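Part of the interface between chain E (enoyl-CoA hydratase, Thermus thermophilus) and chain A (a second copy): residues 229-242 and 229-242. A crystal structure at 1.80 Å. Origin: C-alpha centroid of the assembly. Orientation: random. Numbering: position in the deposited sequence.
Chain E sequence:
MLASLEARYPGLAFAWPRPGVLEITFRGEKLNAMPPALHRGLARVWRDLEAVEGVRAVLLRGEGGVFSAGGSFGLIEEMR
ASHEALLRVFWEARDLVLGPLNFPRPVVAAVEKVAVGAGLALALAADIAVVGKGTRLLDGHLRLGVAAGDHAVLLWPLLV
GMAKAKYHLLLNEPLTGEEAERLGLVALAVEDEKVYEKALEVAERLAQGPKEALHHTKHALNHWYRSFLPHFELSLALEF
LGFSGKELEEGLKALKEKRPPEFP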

ATOM      1  N   LEU E 229       3.426   8.973   0.474  1.00  9.93           N
ATOM      2  CA  LEU E 229       4.521   9.863   0.807  1.00 12.40           C
ATOM      3  C   LEU E 229       5.833   9.440   0.144  1.00 11.20           C
ATOM      4  O   LEU E 229       6.597  10.295  -0.332  1.00 11.07           O
ATOM      5  CB  LEU E 229       4.665   9.976   2.326  1.00 14.00           C
ATOM      6  CG  LEU E 229       4.444  11.424   2.763  1.00 21.91           C
ATOM      7  CD1 LEU E 229       4.046  11.463   4.213  1.00 24.07           C
ATOM      8  CD2 LEU E 229       5.707  12.250   2.517  1.00 20.77           C
ATOM      9  N   PRO E 230       6.131   8.128   0.113  1.00 11.15           N
ATOM     10  CA  PRO E 230       7.378   7.705  -0.532  1.00 11.57           C
ATOM     11  C   PRO E 230       7.376   8.154  -2.001  1.00 10.97           C
ATOM     12  O   PRO E 230       8.389   8.605  -2.528  1.00 10.52           O
ATOM     13  CB  PRO E 230       7.336   6.185  -0.390  1.00 13.48           C
ATOM     14  CG  PRO E 230       6.650   6.010   0.934  1.00 12.73           C
ATOM     15  CD  PRO E 230       5.518   7.005   0.853  1.00 12.67           C
ATOM     16  N   HIS E 231       6.223   8.026  -2.654  1.00  9.75           N
ATOM     17  CA  HIS E 231       6.083   8.432  -4.048  1.00  8.46           C
ATOM     18  C   HIS E 231       6.459   9.904  -4.175  1.00  8.69           C
ATOM     19  O   HIS E 231       7.172  10.302  -5.094  1.00 10.02           O
ATOM     20  CB  HIS E 231       4.636   8.256  -4.525  1.00  8.55           C
ATOM     21  CG  HIS E 231       4.132   6.844  -4.453  1.00  8.80           C
ATOM     22  ND1 HIS E 231       4.078   6.130  -3.276  1.00  8.50           N
ATOM     23  CD2 HIS E 231       3.639   6.025  -5.413  1.00 10.95           C
ATOM     24  CE1 HIS E 231       3.578   4.931  -3.512  1.00  4.51           C
ATOM     25  NE2 HIS E 231       3.303   4.840  -4.801  1.00  7.85           N
ATOM     26  N   PHE E 232       5.961  10.708  -3.245  1.00 10.05           N
ATOM     27  CA  PHE E 232       6.233  12.141  -3.247  1.00 10.04           C
ATOM     28  C   PHE E 232       7.704  12.454  -2.976  1.00  9.73           C
ATOM     29  O   PHE E 232       8.345  13.188  -3.731  1.00  9.76           O
ATOM     30  CB  PHE E 232       5.343  12.829  -2.205  1.00 10.38           C
ATOM     31  CG  PHE E 232       5.734  14.248  -1.907  1.00 11.10           C
ATOM     32  CD1 PHE E 232       5.932  15.165  -2.937  1.00 13.91           C
ATOM     33  CD2 PHE E 232       5.885  14.674  -0.593  1.00 11.25           C
ATOM     34  CE1 PHE E 232       6.273  16.493  -2.657  1.00 14.91           C
ATOM     35  CE2 PHE E 232       6.226  16.003  -0.302  1.00 15.16           C
ATOM     36  CZ  PHE E 232       6.419  16.909  -1.341  1.00 16.10           C
ATOM     37  N   GLU E 233       8.247  11.891  -1.907  1.00  8.80           N
ATOM     38  CA  GLU E 233       9.642  12.158  -1.574  1.00  8.02           C
ATOM     39  C   GLU E 233      10.602  11.689  -2.652  1.00  8.85           C
ATOM     40  O   GLU E 233      11.654  12.299  -2.857  1.00  9.78           O
ATOM     41  CB  GLU E 233       9.974  11.546  -0.219  1.00 11.42           C
ATOM     42  CG  GLU E 233       9.160  12.207   0.887  1.00 13.05           C
ATOM     43  CD  GLU E 233       9.434  11.637   2.257  1.00 13.34           C
ATOM     44  OE1 GLU E 233      10.360  10.813   2.386  1.00 18.05           O
ATOM     45  OE2 GLU E 233       8.718  12.023   3.202  1.00 15.87           O
ATOM     46  N   LEU E 234      10.253  10.613  -3.350  1.00  7.47           N
ATOM     47  CA  LEU E 234      11.103  10.140  -4.431  1.00  9.24           C
ATOM     48  C   LEU E 234      11.110  11.190  -5.555  1.00  9.22           C
ATOM     49  O   LEU E 234      12.147  11.457  -6.163  1.00  7.98           O
ATOM     50  CB  LEU E 234      10.587   8.812  -4.990  1.00  8.87           C
ATOM     51  CG  LEU E 234      11.252   8.347  -6.289  1.00  9.70           C
ATOM     52  CD1 LEU E 234      12.753   8.147  -6.080  1.00  8.43           C
ATOM     53  CD2 LEU E 234      10.608   7.046  -6.741  1.00 14.31           C
ATOM     54  N   SER E 235       9.949  11.775  -5.834  1.00 10.02           N
ATOM     55  CA  SER E 235       9.867  12.777  -6.894  1.00  9.24           C
ATOM     56  C   SER E 235      10.670  14.011  -6.489  1.00  7.52           C
ATOM     57  O   SER E 235      11.297  14.667  -7.329  1.00 10.47           O
ATOM     58  CB  SER E 235       8.408  13.178  -7.164  1.00  7.21           C
ATOM     59  OG  SER E 235       7.874  13.994  -6.129  1.00  7.65           O
ATOM     60  N   LEU E 236      10.649  14.320  -5.200  1.00  5.62           N
ATOM     61  CA  LEU E 236      11.375  15.470  -4.681  1.00  9.36           C
ATOM     62  C   LEU E 236      12.878  15.201  -4.786  1.00  9.64           C
ATOM     63  O   LEU E 236      13.646  16.062  -5.224  1.00  9.15           O
ATOM     64  CB  LEU E 236      10.979  15.722  -3.223  1.00  8.43           C
ATOM     65  CG  LEU E 236      11.481  17.012  -2.564  1.00  9.92           C
ATOM     66  CD1 LEU E 236      10.879  18.216  -3.284  1.00  9.77           C
ATOM     67  CD2 LEU E 236      11.094  17.020  -1.091  1.00 10.21           C
ATOM     68  N   ALA E 237      13.298  14.000  -4.397  1.00 11.01           N
ATOM     69  CA  ALA E 237      14.716  13.640  -4.460  1.00 10.12           C
ATOM     70  C   ALA E 237      15.218  13.657  -5.904  1.00 10.93           C
ATOM     71  O   ALA E 237      16.327  14.126  -6.183  1.00  8.89           O
ATOM     72  CB  ALA E 237      14.940  12.255  -3.829  1.00 12.17           C
ATOM     73  N   LEU E 238      14.403  13.154  -6.828  1.00 10.77           N
ATOM     74  CA  LEU E 238      14.781  13.149  -8.236  1.00  8.97           C
ATOM     75  C   LEU E 238      14.909  14.578  -8.750  1.00  9.30           C
ATOM     76  O   LEU E 238      15.820  14.893  -9.516  1.00  9.89           O
ATOM     77  CB  LEU E 238      13.748  12.389  -9.073  1.00  9.42           C
ATOM     78  CG  LEU E 238      13.759  10.869  -8.894  1.00  9.67           C
ATOM     79  CD1 LEU E 238      12.622  10.235  -9.684  1.00 10.67           C
ATOM     80  CD2 LEU E 238      15.098  10.320  -9.361  1.00 12.66           C
ATOM     81  N   GLU E 239      13.996  15.443  -8.330  1.00 10.61           N
ATOM     82  CA  GLU E 239      14.040  16.840  -8.752  1.00 11.45           C
ATOM     83  C   GLU E 239      15.346  17.479  -8.284  1.00 11.25           C
ATOM     84  O   GLU E 239      16.016  18.181  -9.047  1.00 11.96           O
ATOM     85  CB  GLU E 239      12.871  17.629  -8.155  1.00 10.86           C
ATOM     86  CG  GLU E 239      12.859  19.089  -8.606  1.00 13.35           C
ATOM     87  CD  GLU E 239      12.010  19.988  -7.726  1.00 15.45           C
ATOM     88  OE1 GLU E 239      10.988  19.520  -7.179  1.00 12.89           O
ATOM     89  OE2 GLU E 239      12.360  21.181  -7.598  1.00 18.29           O
ATOM     90  N   PHE E 240      15.701  17.234  -7.028  1.00 10.20           N
ATOM     91  CA  PHE E 240      16.920  17.803  -6.465  1.00 10.25           C
ATOM     92  C   PHE E 240      18.193  17.217  -7.074  1.00 11.88           C
ATOM     93  O   PHE E 240      19.239  17.878  -7.113  1.00 11.35           O
ATOM     94  CB  PHE E 240      16.901  17.675  -4.938  1.00  9.00           C
ATOM     95  CG  PHE E 240      16.038  18.723  -4.254  1.00 10.64           C
ATOM     96  CD1 PHE E 240      14.743  18.987  -4.713  1.00 11.87           C
ATOM     97  CD2 PHE E 240      16.531  19.468  -3.189  1.00 12.83           C
ATOM     98  CE1 PHE E 240      13.956  19.985  -4.120  1.00 12.10           C
ATOM     99  CE2 PHE E 240      15.751  20.470  -2.585  1.00 11.63           C
ATOM    100  CZ  PHE E 240      14.462  20.729  -3.053  1.00 12.74           C
ATOM    101  N   LEU E 241      18.118  15.982  -7.561  1.00 12.03           N
ATOM    102  CA  LEU E 241      19.283  15.398  -8.204  1.00 14.97           C
ATOM    103  C   LEU E 241      19.508  16.174  -9.501  1.00 15.45           C
ATOM    104  O   LEU E 241      20.633  16.318  -9.967  1.00 15.72           O
ATOM    105  CB  LEU E 241      19.052  13.916  -8.505  1.00 15.51           C
ATOM    106  CG  LEU E 241      19.415  12.959  -7.366  1.00 16.39           C
ATOM    107  CD1 LEU E 241      18.912  11.549  -7.683  1.00 15.72           C
ATOM    108  CD2 LEU E 241      20.931  12.963  -7.174  1.00 16.41           C
ATOM    109  N   GLY E 242      18.424  16.690 -10.071  1.00 15.77           N
ATOM    110  CA  GLY E 242      18.533  17.441 -11.310  1.00 14.96           C
ATOM    111  C   GLY E 242      19.167  18.814 -11.158  1.00 16.33           C
ATOM    112  O   GLY E 242      19.501  19.455 -12.156  1.00 14.49           O
TER
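Chain A, residues 229-242: LPHFELSLALEFLG

Each residue at the centre of this contact meets its own copy. Pro E230 faces Pro A230, Leu E234 faces Leu A234, Ala E237 faces Ala A237 and Leu E241 faces Leu A241. The two helices run in nearly the same direction, so like positions pair along the stretch. They cross at 28°.

Chain A, like chain E, is helical along this stretch. Its phi/psi values stay near -63/-41 along most of the stretch. Backbone hydrogen bonds from N of residue i+4 to O of residue i hold it, such as Leu A234 N to Pro A230 O at 2.9 Å and Ala A237 N to Glu A233 O at 2.8 Å. The helix axes approach to 8.4 Å. The backbones are closest at the leucine pair, with Leu E234 CA 4.6 Å from Leu A234 CA. The spacing widens to 6.2 Å between Leu E241 CA and Leu A241 CA. The matched positions are three or four residues apart, so they lie along one side of each helix.

At the N-terminal end, Pro E230 CB lies 3.9 Å from Pro A230 CB. Each proline also covers one face of the opposing histidine ring. Pro A230 CG is 4.0 Å from the centroid of the His E231 ring, and Pro E230 CG is 4.0 Å from that of the His A231 ring. Both are CH-pi contacts.

The leucine side chains at position 234 are t,p in both chains. Their CA-to-CB bonds point sideways, but their ends come nearer to the partner helix. Leu E234 CD1 reaches Leu A234 N at 3.8 Å and Ala A237 CB at 4.2 Å. Ala E237 CB meets Ala A237 CB at 3.5 Å. Both CA-to-CB bonds point toward the partner stretch, and each methyl also has a leucine methyl nearby: Leu A241 CD1 lies 4.1 Å from Ala E237 CB.

Toward the C-terminal end, Leu E241 CD2 packs on Leu A241 CD2 at 3.9 Å. The same methyl lies 4.1 Å from Phe A240 CB, and Leu A241 CD2 lies 4.1 Å from Phe E240 CB. The phenylalanine side chains start toward the partner, but their ends lead away.

No hydrogen bond crosses between the stretches. Glu A233 OE1 sits 3.4 Å from Leu E234 CD2, and Glu E233 OE1 sits 3.4 Å from Leu A234 CD2. These carboxylates are hydrogen-bonded elsewhere in the structure. The contact therefore rests on apolar packing and the two CH-pi contacts, and buries 683 Å² over both sides.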

ATOM      1  N   LEU A 229       8.793  -0.541  -3.857  1.00 13.13           N
ATOM      2  CA  LEU A 229       9.766   0.014  -4.783  1.00 13.67           C
ATOM      3  C   LEU A 229       9.998   1.501  -4.518  1.00 11.51           C
ATOM      4  O   LEU A 229      11.140   1.972  -4.564  1.00  9.05           O
ATOM      5  CB  LEU A 229       9.320  -0.200  -6.229  1.00 17.62           C
ATOM      6  CG  LEU A 229      10.374  -0.882  -7.098  1.00 22.95           C
ATOM      7  CD1 LEU A 229      11.635  -0.027  -7.125  1.00 23.95           C
ATOM      8  CD2 LEU A 229      10.684  -2.268  -6.557  1.00 21.19           C
ATOM      9  N   PRO A 230       8.922   2.270  -4.255  1.00 10.61           N
ATOM     10  CA  PRO A 230       9.152   3.693  -3.992  1.00 10.53           C
ATOM     11  C   PRO A 230      10.091   3.865  -2.794  1.00 10.90           C
ATOM     12  O   PRO A 230      10.976   4.724  -2.800  1.00 10.51           O
ATOM     13  CB  PRO A 230       7.746   4.220  -3.722  1.00 13.38           C
ATOM     14  CG  PRO A 230       6.902   3.359  -4.620  1.00 12.08           C
ATOM     15  CD  PRO A 230       7.478   1.987  -4.370  1.00 11.84           C
ATOM     16  N   HIS A 231       9.890   3.039  -1.768  1.00  9.03           N
ATOM     17  CA  HIS A 231      10.725   3.088  -0.571  1.00  8.77           C
ATOM     18  C   HIS A 231      12.184   2.872  -0.963  1.00  8.90           C
ATOM     19  O   HIS A 231      13.084   3.565  -0.488  1.00  8.91           O
ATOM     20  CB  HIS A 231      10.318   1.986   0.411  1.00  9.96           C
ATOM     21  CG  HIS A 231       8.907   2.096   0.905  1.00  9.88           C
ATOM     22  ND1 HIS A 231       7.819   2.098   0.060  1.00  9.97           N
ATOM     23  CD2 HIS A 231       8.408   2.173   2.161  1.00  9.67           C
ATOM     24  CE1 HIS A 231       6.709   2.172   0.772  1.00  9.01           C
ATOM     25  NE2 HIS A 231       7.038   2.219   2.052  1.00  9.69           N
ATOM     26  N   PHE A 232      12.408   1.893  -1.830  1.00  9.41           N
ATOM     27  CA  PHE A 232      13.752   1.562  -2.290  1.00  9.58           C
ATOM     28  C   PHE A 232      14.359   2.690  -3.119  1.00  8.38           C
ATOM     29  O   PHE A 232      15.454   3.164  -2.830  1.00 10.46           O
ATOM     30  CB  PHE A 232      13.716   0.267  -3.110  1.00 10.66           C
ATOM     31  CG  PHE A 232      14.980  -0.008  -3.877  1.00 11.05           C
ATOM     32  CD1 PHE A 232      16.223   0.081  -3.259  1.00 11.96           C
ATOM     33  CD2 PHE A 232      14.924  -0.370  -5.219  1.00 11.81           C
ATOM     34  CE1 PHE A 232      17.395  -0.188  -3.968  1.00 12.78           C
ATOM     35  CE2 PHE A 232      16.092  -0.642  -5.938  1.00 15.66           C
ATOM     36  CZ  PHE A 232      17.330  -0.548  -5.306  1.00 15.13           C
ATOM     37  N   GLU A 233      13.640   3.125  -4.143  1.00  8.64           N
ATOM     38  CA  GLU A 233      14.152   4.187  -5.000  1.00  8.37           C
ATOM     39  C   GLU A 233      14.412   5.489  -4.258  1.00  8.56           C
ATOM     40  O   GLU A 233      15.336   6.230  -4.602  1.00 10.55           O
ATOM     41  CB  GLU A 233      13.205   4.389  -6.180  1.00 10.17           C
ATOM     42  CG  GLU A 233      13.303   3.237  -7.173  1.00 13.27           C
ATOM     43  CD  GLU A 233      12.263   3.302  -8.262  1.00 14.83           C
ATOM     44  OE1 GLU A 233      11.759   4.409  -8.533  1.00 15.66           O
ATOM     45  OE2 GLU A 233      11.963   2.242  -8.853  1.00 18.20           O
ATOM     46  N   LEU A 234      13.605   5.777  -3.242  1.00  8.79           N
ATOM     47  CA  LEU A 234      13.817   6.983  -2.456  1.00  9.49           C
ATOM     48  C   LEU A 234      15.149   6.833  -1.713  1.00  9.94           C
ATOM     49  O   LEU A 234      15.940   7.773  -1.643  1.00  9.50           O
ATOM     50  CB  LEU A 234      12.686   7.185  -1.441  1.00 10.61           C
ATOM     51  CG  LEU A 234      12.989   8.209  -0.337  1.00  9.72           C
ATOM     52  CD1 LEU A 234      13.194   9.603  -0.942  1.00  9.97           C
ATOM     53  CD2 LEU A 234      11.853   8.224   0.665  1.00 12.35           C
ATOM     54  N   SER A 235      15.412   5.651  -1.167  1.00  9.04           N
ATOM     55  CA  SER A 235      16.671   5.463  -0.440  1.00  9.56           C
ATOM     56  C   SER A 235      17.852   5.581  -1.396  1.00  8.13           C
ATOM     57  O   SER A 235      18.910   6.100  -1.026  1.00 10.84           O
ATOM     58  CB  SER A 235      16.710   4.101   0.273  1.00  5.69           C
ATOM     59  OG  SER A 235      16.884   3.040  -0.646  1.00  6.28           O
ATOM     60  N   LEU A 236      17.672   5.101  -2.624  1.00  8.27           N
ATOM     61  CA  LEU A 236      18.730   5.166  -3.636  1.00  9.22           C
ATOM     62  C   LEU A 236      18.971   6.629  -4.014  1.00  9.35           C
ATOM     63  O   LEU A 236      20.116   7.077  -4.126  1.00  9.22           O
ATOM     64  CB  LEU A 236      18.321   4.364  -4.878  1.00 10.92           C
ATOM     65  CG  LEU A 236      19.329   4.198  -6.022  1.00  9.71           C
ATOM     66  CD1 LEU A 236      20.567   3.468  -5.526  1.00 11.02           C
ATOM     67  CD2 LEU A 236      18.673   3.426  -7.165  1.00 11.02           C
ATOM     68  N   ALA A 237      17.888   7.377  -4.193  1.00  9.41           N
ATOM     69  CA  ALA A 237      17.999   8.792  -4.548  1.00 10.15           C
ATOM     70  C   ALA A 237      18.675   9.582  -3.433  1.00 10.25           C
ATOM     71  O   ALA A 237      19.516  10.448  -3.699  1.00 10.12           O
ATOM     72  CB  ALA A 237      16.608   9.377  -4.846  1.00 12.26           C
ATOM     73  N   LEU A 238      18.310   9.299  -2.184  1.00  9.70           N
ATOM     74  CA  LEU A 238      18.921  10.002  -1.058  1.00  9.56           C
ATOM     75  C   LEU A 238      20.409   9.680  -1.000  1.00 11.02           C
ATOM     76  O   LEU A 238      21.224  10.546  -0.698  1.00 10.96           O
ATOM     77  CB  LEU A 238      18.252   9.614   0.269  1.00  9.43           C
ATOM     78  CG  LEU A 238      16.847  10.192   0.474  1.00  9.35           C
ATOM     79  CD1 LEU A 238      16.235   9.619   1.740  1.00  7.48           C
ATOM     80  CD2 LEU A 238      16.920  11.718   0.548  1.00 11.52           C
ATOM     81  N   GLU A 239      20.763   8.433  -1.295  1.00 10.83           N
ATOM     82  CA  GLU A 239      22.168   8.039  -1.294  1.00 11.26           C
ATOM     83  C   GLU A 239      22.929   8.843  -2.339  1.00 11.62           C
ATOM     84  O   GLU A 239      24.004   9.380  -2.068  1.00 11.39           O
ATOM     85  CB  GLU A 239      22.328   6.555  -1.627  1.00 12.01           C
ATOM     86  CG  GLU A 239      23.785   6.110  -1.635  1.00 12.83           C
ATOM     87  CD  GLU A 239      24.000   4.758  -2.284  1.00 15.54           C
ATOM     88  OE1 GLU A 239      23.084   3.915  -2.244  1.00 13.01           O
ATOM     89  OE2 GLU A 239      25.105   4.530  -2.823  1.00 15.20           O
ATOM     90  N   PHE A 240      22.371   8.923  -3.540  1.00  9.41           N
ATOM     91  CA  PHE A 240      23.036   9.653  -4.612  1.00 10.74           C
ATOM     92  C   PHE A 240      23.090  11.157  -4.348  1.00 12.39           C
ATOM     93  O   PHE A 240      23.993  11.847  -4.833  1.00 12.18           O
ATOM     94  CB  PHE A 240      22.377   9.323  -5.956  1.00 10.45           C
ATOM     95  CG  PHE A 240      22.806   7.988  -6.524  1.00 11.13           C
ATOM     96  CD1 PHE A 240      22.875   6.859  -5.709  1.00 11.67           C
ATOM     97  CD2 PHE A 240      23.175   7.869  -7.859  1.00 12.72           C
ATOM     98  CE1 PHE A 240      23.311   5.631  -6.215  1.00 12.54           C
ATOM     99  CE2 PHE A 240      23.613   6.644  -8.378  1.00 12.54           C
ATOM    100  CZ  PHE A 240      23.680   5.523  -7.553  1.00 13.41           C
ATOM    101  N   LEU A 241      22.143  11.677  -3.575  1.00 11.56           N
ATOM    102  CA  LEU A 241      22.189  13.096  -3.254  1.00 13.76           C
ATOM    103  C   LEU A 241      23.400  13.315  -2.350  1.00 14.67           C
ATOM    104  O   LEU A 241      23.984  14.397  -2.318  1.00 14.73           O
ATOM    105  CB  LEU A 241      20.915  13.536  -2.537  1.00 14.02           C
ATOM    106  CG  LEU A 241      19.762  13.926  -3.462  1.00 15.26           C
ATOM    107  CD1 LEU A 241      18.464  14.026  -2.666  1.00 16.19           C
ATOM    108  CD2 LEU A 241      20.096  15.259  -4.139  1.00 17.42           C
ATOM    109  N   GLY A 242      23.783  12.267  -1.627  1.00 14.99           N
ATOM    110  CA  GLY A 242      24.918  12.363  -0.729  1.00 14.30           C
ATOM    111  C   GLY A 242      26.270  12.374  -1.426  1.00 16.62           C
ATOM    112  O   GLY A 242      27.290  12.669  -0.799  1.00 15.83           O
TER